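Local coordinates for Lmo0131 protein (Listeria monocytogenes, PDB 4Q6J) that belongs to the EAL domain family and is probably a cyclic-di-GMP-specific phosphodiesterase built on a TIM-barrel fold, although its function has not been established, at residues G40-K45 and L51-F56. Residues are numbered along the deposited sequence; the frame is centred on the assembly and turned at random.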
loop_
_atom_site.group_PDB
_atom_site.type_symbol
_atom_site.label_atom_id
_atom_site.label_comp_id
_atom_site.label_asym_id
_atom_site.label_seq_id
_atom_site.Cartn_x
_atom_site.Cartn_y
_atom_site.Cartn_z
ATOM N N GLY B 40 0.462 17.104 20.797
ATOM C CA GLY B 40 -0.788 17.715 20.415
ATOM C C GLY B 40 -1.540 16.716 19.567
ATOM O O GLY B 40 -0.987 16.126 18.649
ATOM N N LEU B 41 -2.810 16.524 19.878
ATOM C CA LEU B 41 -3.602 15.537 19.179
ATOM C C LEU B 41 -4.907 16.181 18.791
ATOM O O LEU B 41 -5.681 16.489 19.667
ATOM C CB LEU B 41 -3.863 14.375 20.116
ATOM C CG LEU B 41 -2.638 13.503 20.333
ATOM C CD1 LEU B 41 -2.771 12.594 21.559
ATOM C CD2 LEU B 41 -2.399 12.696 19.065
ATOM N N VAL B 42 -5.140 16.391 17.494
ATOM C CA VAL B 42 -6.358 17.065 17.044
ATOM C C VAL B 42 -7.620 16.244 17.340
ATOM O O VAL B 42 -7.606 15.016 17.303
ATOM C CB VAL B 42 -6.310 17.446 15.542
ATOM C CG1 VAL B 42 -6.713 16.267 14.664
ATOM C CG2 VAL B 42 -7.175 18.657 15.267
ATOM N N ARG B 43 -8.699 16.950 17.666
ATOM C CA ARG B 43 -10.009 16.363 17.876
ATOM C C ARG B 43 -10.993 17.171 17.070
ATOM O O ARG B 43 -10.748 18.339 16.777
ATOM C CB ARG B 43 -10.418 16.450 19.348
ATOM C CG ARG B 43 -9.520 15.715 20.314
ATOM C CD ARG B 43 -9.293 14.362 19.784
ATOM N NE ARG B 43 -8.620 13.438 20.676
ATOM C CZ ARG B 43 -7.576 12.712 20.313
ATOM N NH1 ARG B 43 -7.088 12.858 19.097
ATOM N NH2 ARG B 43 -7.016 11.851 21.165
ATOM N N LEU B 44 -12.112 16.554 16.716
ATOM C CA LEU B 44 -13.179 17.280 16.056
ATOM C C LEU B 44 -14.334 17.309 17.030
ATOM O O LEU B 44 -14.796 16.266 17.488
ATOM C CB LEU B 44 -13.616 16.601 14.759
ATOM C CG LEU B 44 -14.766 17.269 13.990
ATOM C CD1 LEU B 44 -14.317 18.553 13.324
ATOM C CD2 LEU B 44 -15.359 16.306 12.991
ATOM N N LYS B 45 -14.791 18.502 17.373
ATOM C CA LYS B 45 -15.926 18.627 18.259
ATOM C C LYS B 45 -17.145 18.770 17.376
ATOM O O LYS B 45 -17.228 19.730 16.616
ATOM C CB LYS B 45 -15.786 19.851 19.175
ATOM C CG LYS B 45 -16.676 19.732 20.399
ATOM C CD LYS B 45 -17.013 21.063 21.016
ATOM C CE LYS B 45 -17.409 20.945 22.502
ATOM N NZ LYS B 45 -18.690 20.237 22.756
ATOM N N LEU B 51 -14.664 13.747 18.412
ATOM C CA LEU B 51 -14.067 12.656 17.646
ATOM C C LEU B 51 -12.554 12.780 17.505
ATOM O O LEU B 51 -12.023 13.884 17.402
ATOM C CB LEU B 51 -14.695 12.597 16.243
ATOM C CG LEU B 51 -15.746 11.532 15.870
ATOM C CD1 LEU B 51 -16.772 11.357 16.944
ATOM C CD2 LEU B 51 -16.425 11.874 14.568
ATOM N N ALA B 52 -11.894 11.619 17.507
ATOM C CA ALA B 52 -10.467 11.436 17.227
ATOM C C ALA B 52 -10.220 11.240 15.714
ATOM O O ALA B 52 -11.093 10.739 15.019
ATOM C CB ALA B 52 -9.961 10.240 18.016
ATOM N N PRO B 53 -9.035 11.637 15.199
ATOM C CA PRO B 53 -8.708 11.671 13.760
ATOM C C PRO B 53 -8.962 10.381 12.975
ATOM O O PRO B 53 -9.241 10.413 11.783
ATOM C CB PRO B 53 -7.216 11.948 13.769
ATOM C CG PRO B 53 -6.976 12.626 14.996
ATOM C CD PRO B 53 -7.882 12.066 16.000
ATOM N N ILE B 54 -8.853 9.253 13.655
ATOM C CA ILE B 54 -9.078 7.951 13.044
ATOM C C ILE B 54 -10.513 7.785 12.541
ATOM O O ILE B 54 -10.767 7.111 11.543
ATOM C CB ILE B 54 -8.696 6.814 14.030
ATOM C CG1 ILE B 54 -8.858 5.443 13.374
ATOM C CG2 ILE B 54 -9.448 6.934 15.350
ATOM C CD1 ILE B 54 -7.536 4.680 13.239
ATOM N N ASP B 55 -11.449 8.421 13.230
ATOM C CA ASP B 55 -12.838 8.407 12.819
ATOM C C ASP B 55 -13.144 9.362 11.656
ATOM O O ASP B 55 -13.652 8.935 10.618
ATOM C CB ASP B 55 -13.702 8.690 14.022
ATOM C CG ASP B 55 -13.341 7.813 15.182
ATOM O OD1 ASP B 55 -13.324 6.579 14.997
ATOM O OD2 ASP B 55 -13.049 8.354 16.265
ATOM N N PHE B 56 -12.789 10.636 11.816
ATOM C CA PHE B 56 -13.149 11.668 10.841
ATOM C C PHE B 56 -12.166 11.901 9.682
ATOM O O PHE B 56 -12.421 12.757 8.847
ATOM C CB PHE B 56 -13.525 12.998 11.533
ATOM C CG PHE B 56 -12.380 13.683 12.261
ATOM C CD1 PHE B 56 -12.097 13.395 13.589
ATOM C CD2 PHE B 56 -11.611 14.649 11.628
ATOM C CE1 PHE B 56 -11.055 14.046 14.253
ATOM C CE2 PHE B 56 -10.580 15.293 12.295
ATOM C CZ PHE B 56 -10.297 14.987 13.592
#
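An antiparallel bridge between Leu-44 and Leu-51 closes the beta-hairpin at the end of strand 35-45 in this EAL-domain TIM barrel, and from it the chain turns directly into helix 53-62. The bridge is a hydrogen-bonded pair: Leu-44 N donates to Leu-51 O (2.8 Å) and Leu-51 N to Leu-44 O (2.7 Å), both nearly straight. Beside it, Arg-43 CA makes a CA-H...O contact with Leu-51 O. Ala-52 occupies the N-cap position, and its carbonyl receives Asp-55 N in the first turn. That turn carries the Phe-56 ring back over the strand, where Leu-44 CB sits above the ring centre in a CH-pi contact, 3.7 Å from the Phe-56 centroid and 13° off the normal. With its CG anti to the backbone N (chi1 179°), Leu-44 also brings CD2 to 4.0 Å from Phe-56 CG. Val-42 CG1 meets the same ring at its edge, 4.0 Å from Phe-56 CZ, and also touches Pro-53 CG at 3.7 Å. On the other side of the strand, the Arg-43 chain bends at chi2 (-48°) and folds back so that NH1 donates to Val-42 O (2.9 Å), approaching from above the carbonyl plane. Ala-52 CB lies over one guanidinium face, and Pro-53 CD comes within 3.3 Å of Arg-43 NH1. Helix 66-83 adds Met-69 against Val-42 and Phe-56, while Ile-11 and Ile-15 of helix 8-16 pack on Leu-51 and Leu-44, respectively. Paired backbone bonds thus fix the hairpin register, Val-42 and Leu-44, packed against Pro-53 and Phe-56, seat the first turn of the helix on the strand, and the bond to Val-42 O holds the Arg-43 guanidinium close to its own backbone beside Ala-52 and Pro-53.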